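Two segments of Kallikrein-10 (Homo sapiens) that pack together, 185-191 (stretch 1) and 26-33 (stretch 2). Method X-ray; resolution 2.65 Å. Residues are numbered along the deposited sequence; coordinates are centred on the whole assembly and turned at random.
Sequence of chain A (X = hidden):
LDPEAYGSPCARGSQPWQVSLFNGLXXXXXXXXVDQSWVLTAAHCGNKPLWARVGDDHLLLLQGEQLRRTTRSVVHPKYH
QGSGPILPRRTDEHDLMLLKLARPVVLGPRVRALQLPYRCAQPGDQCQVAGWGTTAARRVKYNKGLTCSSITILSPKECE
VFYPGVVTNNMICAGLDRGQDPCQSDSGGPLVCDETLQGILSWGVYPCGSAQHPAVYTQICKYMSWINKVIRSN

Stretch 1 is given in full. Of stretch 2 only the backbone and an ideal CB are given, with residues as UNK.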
ATOM      1  N   SER A 185      -4.625  -9.489   1.234  1.00 34.80           N
ATOM      2  CA  SER A 185      -4.239  -8.082   1.205  1.00 38.80           C
ATOM      3  C   SER A 185      -5.498  -7.213   1.209  1.00 38.36           C
ATOM      4  O   SER A 185      -6.621  -7.726   1.171  1.00 38.13           O
ATOM      5  CB  SER A 185      -3.378  -7.793  -0.017  1.00 37.71           C
ATOM      6  OG  SER A 185      -4.191  -7.845  -1.175  1.00 43.89           O
ATOM      7  N   ASP A 186      -5.322  -5.911   1.264  1.00 35.51           N
ATOM      8  CA  ASP A 186      -6.407  -5.010   1.312  1.00 29.29           C
ATOM      9  C   ASP A 186      -6.487  -4.207   0.031  1.00 39.61           C
ATOM     10  O   ASP A 186      -6.751  -4.757  -0.992  1.00 53.19           O
ATOM     11  CB  ASP A 186      -6.263  -4.176   2.554  1.00 32.43           C
ATOM     12  CG  ASP A 186      -6.147  -5.021   3.811  1.00 35.33           C
ATOM     13  OD1 ASP A 186      -7.075  -5.718   4.165  1.00 37.14           O
ATOM     14  OD2 ASP A 186      -5.133  -5.006   4.480  1.00 34.42           O
ATOM     15  N   SER A 187      -6.287  -2.917   0.049  1.00 40.16           N
ATOM     16  CA  SER A 187      -6.358  -2.101  -1.159  1.00 36.69           C
ATOM     17  C   SER A 187      -5.711  -0.884  -0.632  1.00 33.85           C
ATOM     18  O   SER A 187      -6.140  -0.376   0.347  1.00 44.00           O
ATOM     19  CB  SER A 187      -7.804  -1.851  -1.558  1.00 38.92           C
ATOM     20  OG  SER A 187      -7.932  -1.034  -2.691  1.00 33.16           O
ATOM     21  N   GLY A 188      -4.640  -0.453  -1.234  1.00 27.94           N
ATOM     22  CA  GLY A 188      -3.899   0.672  -0.748  1.00 27.12           C
ATOM     23  C   GLY A 188      -2.768   0.214   0.130  1.00 25.82           C
ATOM     24  O   GLY A 188      -1.956   0.976   0.481  1.00 18.56           O
ATOM     25  N   GLY A 189      -2.760  -1.063   0.458  1.00 22.49           N
ATOM     26  CA  GLY A 189      -1.777  -1.685   1.296  1.00 15.99           C
ATOM     27  C   GLY A 189      -0.383  -1.589   0.792  1.00 20.08           C
ATOM     28  O   GLY A 189      -0.187  -1.503  -0.377  1.00 19.76           O
ATOM     29  N   PRO A 190       0.590  -1.586   1.699  1.00 27.38           N
ATOM     30  CA  PRO A 190       1.993  -1.467   1.261  1.00 18.47           C
ATOM     31  C   PRO A 190       2.638  -2.781   0.832  1.00 14.66           C
ATOM     32  O   PRO A 190       2.347  -3.853   1.352  1.00 13.53           O
ATOM     33  CB  PRO A 190       2.696  -0.910   2.507  1.00 19.44           C
ATOM     34  CG  PRO A 190       1.844  -1.319   3.670  1.00 20.16           C
ATOM     35  CD  PRO A 190       0.441  -1.504   3.172  1.00 20.66           C
ATOM     36  N   LEU A 191       3.574  -2.672  -0.098  1.00 20.12           N
ATOM     37  CA  LEU A 191       4.563  -3.717  -0.360  1.00 18.54           C
ATOM     38  C   LEU A 191       5.899  -3.220   0.192  1.00 23.67           C
ATOM     39  O   LEU A 191       6.443  -2.216  -0.281  1.00 23.48           O
ATOM     40  CB  LEU A 191       4.660  -4.038  -1.851  1.00 19.21           C
ATOM     41  CG  LEU A 191       5.669  -5.110  -2.291  1.00 18.75           C
ATOM     42  CD1 LEU A 191       5.116  -5.962  -3.381  1.00 16.71           C
ATOM     43  CD2 LEU A 191       6.902  -4.449  -2.804  1.00 21.19           C
ATOM     44  N   UNK A  26     -17.363   2.462   7.695  1.00 36.37           N
ATOM     45  CA  UNK A  26     -17.046   1.314   6.862  1.00 33.45           C
ATOM     46  C   UNK A  26     -15.576   1.301   6.452  1.00 36.14           C
ATOM     47  O   UNK A  26     -14.969   2.351   6.224  1.00 30.26           O
ATOM     48  CB  UNK A  26     -17.937   1.307   5.618  1.00 33.45           C
ATOM     49  N   UNK A  27     -15.013   0.096   6.346  1.00 30.31           N
ATOM     50  CA  UNK A  27     -13.654  -0.051   5.851  1.00 23.13           C
ATOM     51  C   UNK A  27     -13.577   0.310   4.377  1.00 28.73           C
ATOM     52  O   UNK A  27     -14.478   0.005   3.596  1.00 33.54           O
ATOM     53  CB  UNK A  27     -13.153  -1.479   6.075  1.00 23.13           C
ATOM     54  N   UNK A  28     -12.480   0.945   3.988  1.00 27.16           N
ATOM     55  CA  UNK A  28     -12.339   1.346   2.597  1.00 33.19           C
ATOM     56  C   UNK A  28     -11.019   0.852   2.021  1.00 29.38           C
ATOM     57  O   UNK A  28     -11.004   0.041   1.093  1.00 35.86           O
ATOM     58  CB  UNK A  28     -12.438   2.867   2.467  1.00 33.19           C
ATOM     59  N   UNK A  29      -9.904   1.336   2.550  1.00 26.62           N
ATOM     60  CA  UNK A  29      -8.613   1.002   1.992  1.00 26.08           C
ATOM     61  C   UNK A  29      -7.582   0.894   3.094  1.00 28.92           C
ATOM     62  O   UNK A  29      -7.779   1.360   4.216  1.00 29.42           O
ATOM     63  CB  UNK A  29      -8.185   2.041   0.954  1.00 26.08           C
ATOM     64  N   UNK A  30      -6.460   0.286   2.751  1.00 31.44           N
ATOM     65  CA  UNK A  30      -5.283   0.403   3.585  1.00 26.45           C
ATOM     66  C   UNK A  30      -4.419   1.533   3.047  1.00 25.14           C
ATOM     67  O   UNK A  30      -4.695   2.116   1.996  1.00 22.56           O
ATOM     68  CB  UNK A  30      -4.505  -0.914   3.633  1.00 26.45           C
ATOM     69  N   UNK A  31      -3.356   1.829   3.780  1.00 27.70           N
ATOM     70  CA  UNK A  31      -2.486   2.952   3.466  1.00 23.85           C
ATOM     71  C   UNK A  31      -1.236   2.846   4.307  1.00 25.43           C
ATOM     72  O   UNK A  31      -1.140   2.020   5.218  1.00 30.74           O
ATOM     73  CB  UNK A  31      -3.192   4.289   3.702  1.00 23.85           C
ATOM     74  N   UNK A  32      -0.264   3.681   3.989  1.00 23.84           N
ATOM     75  CA  UNK A  32       0.977   3.662   4.745  1.00 23.64           C
ATOM     76  C   UNK A  32       1.225   5.027   5.350  1.00 19.32           C
ATOM     77  O   UNK A  32       0.937   6.060   4.746  1.00 16.56           O
ATOM     78  CB  UNK A  32       2.153   3.243   3.860  1.00 23.64           C
ATOM     79  N   UNK A  33       1.845   5.023   6.515  1.00 20.40           N
ATOM     80  CA  UNK A  33       2.266   6.256   7.157  1.00 22.22           C
ATOM     81  C   UNK A  33       3.652   6.572   6.620  1.00 24.12           C
ATOM     82  O   UNK A  33       4.621   5.867   6.915  1.00 29.05           O
ATOM     83  CB  UNK A  33       2.260   6.139   8.683  1.00 22.22           C
TER

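Position 26 lies beyond the reach of stretch 1. Its ideal CB has nothing of that segment within 5.5 Å, so almost any residue would fit. The deposited residue is Ser-26, whose OG donates a hydrogen bond to the carbonyl O of position 27 at 3.1 Å.

At position 27 CA-to-CB points toward stretch 1, but the ideal CB has no neighbour there within 5.5 Å. A short side chain would fall short. A long one, aromatic, aliphatic or basic, could extend to the carboxylate of Asp-186. The residue is Phe-27, with chi1 in t. Its CZ comes to 4.3 Å from Asp-186 OD1, an oblique approach to the ring.

Position 28 points away, so polar, charged or apolar residues would all suit stretch 1. The residue is His-28, whose NE2 is hydrogen-bonded elsewhere in the structure.

Position 29 points sideways. The ideal CB is already tight, 3.2 Å from Ser-187 O. The Ser-187 hydroxyl lies beyond, its OG 4.8 Å from that CB. A small or slender side chain, such as serine, alanine or cysteine, would suit. It is Cys-29, chi1 in m, with SG 3.7 Å from Ser-187 OG; it is also bonded covalently elsewhere in the structure.

Position 30 points toward stretch 1. Its ideal CB lies 3.6 Å from Gly-189 N, 3.7 Å from Ser-187 O and 3.9 Å from Asp-186 CB. These close neighbours favour a small residue: alanine, glycine or perhaps serine. The residue is Ala-30. Its methyl CB packs 3.8 Å from Asp-186 CB. The backbone anchors the pair, with Ala-30 N donating a short hydrogen bond to Ser-187 O at 2.5 Å. Ala-30 O receives a CA-H...O contact from Gly-188 CA at 3.2 Å. This closeness needs glycine at 188, because a CB there would lie 2.0 Å from Ala-30 O.

Position 31 points away, its ideal CB 4.8 Å from Gly-188 O. The extended backbone, phi -169° and psi 170°, is comfortable for glycine, but stretch 1 alone would also admit a small side chain. The residue is Gly-31, whose CA sits 3.6 Å from Gly-188 O.

Position 32 points sideways, its ideal CB 4.4 Å from Pro-190 CB. The proline ring offers an apolar surface, so valine, isoleucine, leucine or threonine could suit. The residue is Val-32, with chi1 in t. Its CG2 meets Pro-190 CB at 3.4 Å, a close apolar contact.

Position 33 is out of reach, and stretch 1 gives no clue to it. The residue is Leu-33.

Stretch 2 26-33: SFHCAGVL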
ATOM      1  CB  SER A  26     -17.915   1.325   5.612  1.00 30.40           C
ATOM      2  OG  SER A  26     -17.409   0.423   4.657  1.00 37.49           O
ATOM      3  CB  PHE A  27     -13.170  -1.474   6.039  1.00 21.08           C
ATOM      4  CG  PHE A  27     -11.726  -1.663   5.706  1.00 27.39           C
ATOM      5  CD1 PHE A  27     -10.745  -1.369   6.646  1.00 25.42           C
ATOM      6  CD2 PHE A  27     -11.339  -2.133   4.456  1.00 27.02           C
ATOM      7  CE1 PHE A  27      -9.410  -1.546   6.350  1.00 24.92           C
ATOM      8  CE2 PHE A  27      -9.997  -2.313   4.151  1.00 28.54           C
ATOM      9  CZ  PHE A  27      -9.033  -2.026   5.097  1.00 27.85           C
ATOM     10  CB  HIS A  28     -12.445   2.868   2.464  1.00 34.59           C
ATOM     11  CG  HIS A  28     -12.946   3.323   1.129  1.00 33.00           C
ATOM     12  ND1 HIS A  28     -14.251   3.138   0.720  1.00 41.94           N
ATOM     13  CD2 HIS A  28     -12.322   3.958   0.110  1.00 35.43           C
ATOM     14  CE1 HIS A  28     -14.411   3.650  -0.488  1.00 35.37           C
ATOM     15  NE2 HIS A  28     -13.254   4.153  -0.880  1.00 34.18           N
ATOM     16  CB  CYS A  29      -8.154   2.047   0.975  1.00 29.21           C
ATOM     17  SG  CYS A  29      -8.942   1.839  -0.616  1.00 34.71           S
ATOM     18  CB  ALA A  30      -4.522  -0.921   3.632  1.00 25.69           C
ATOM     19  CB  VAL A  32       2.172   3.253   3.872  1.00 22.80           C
ATOM     20  CG1 VAL A  32       3.222   2.585   4.736  1.00 26.00           C
ATOM     21  CG2 VAL A  32       1.712   2.355   2.810  1.00 21.56           C
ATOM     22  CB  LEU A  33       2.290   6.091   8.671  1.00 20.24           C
ATOM     23  CG  LEU A  33       2.426   7.386   9.457  1.00 24.07           C
ATOM     24  CD1 LEU A  33       1.103   8.118   9.379  1.00 26.11           C
ATOM     25  CD2 LEU A  33       2.800   7.090  10.889  1.00 25.81           C
TER
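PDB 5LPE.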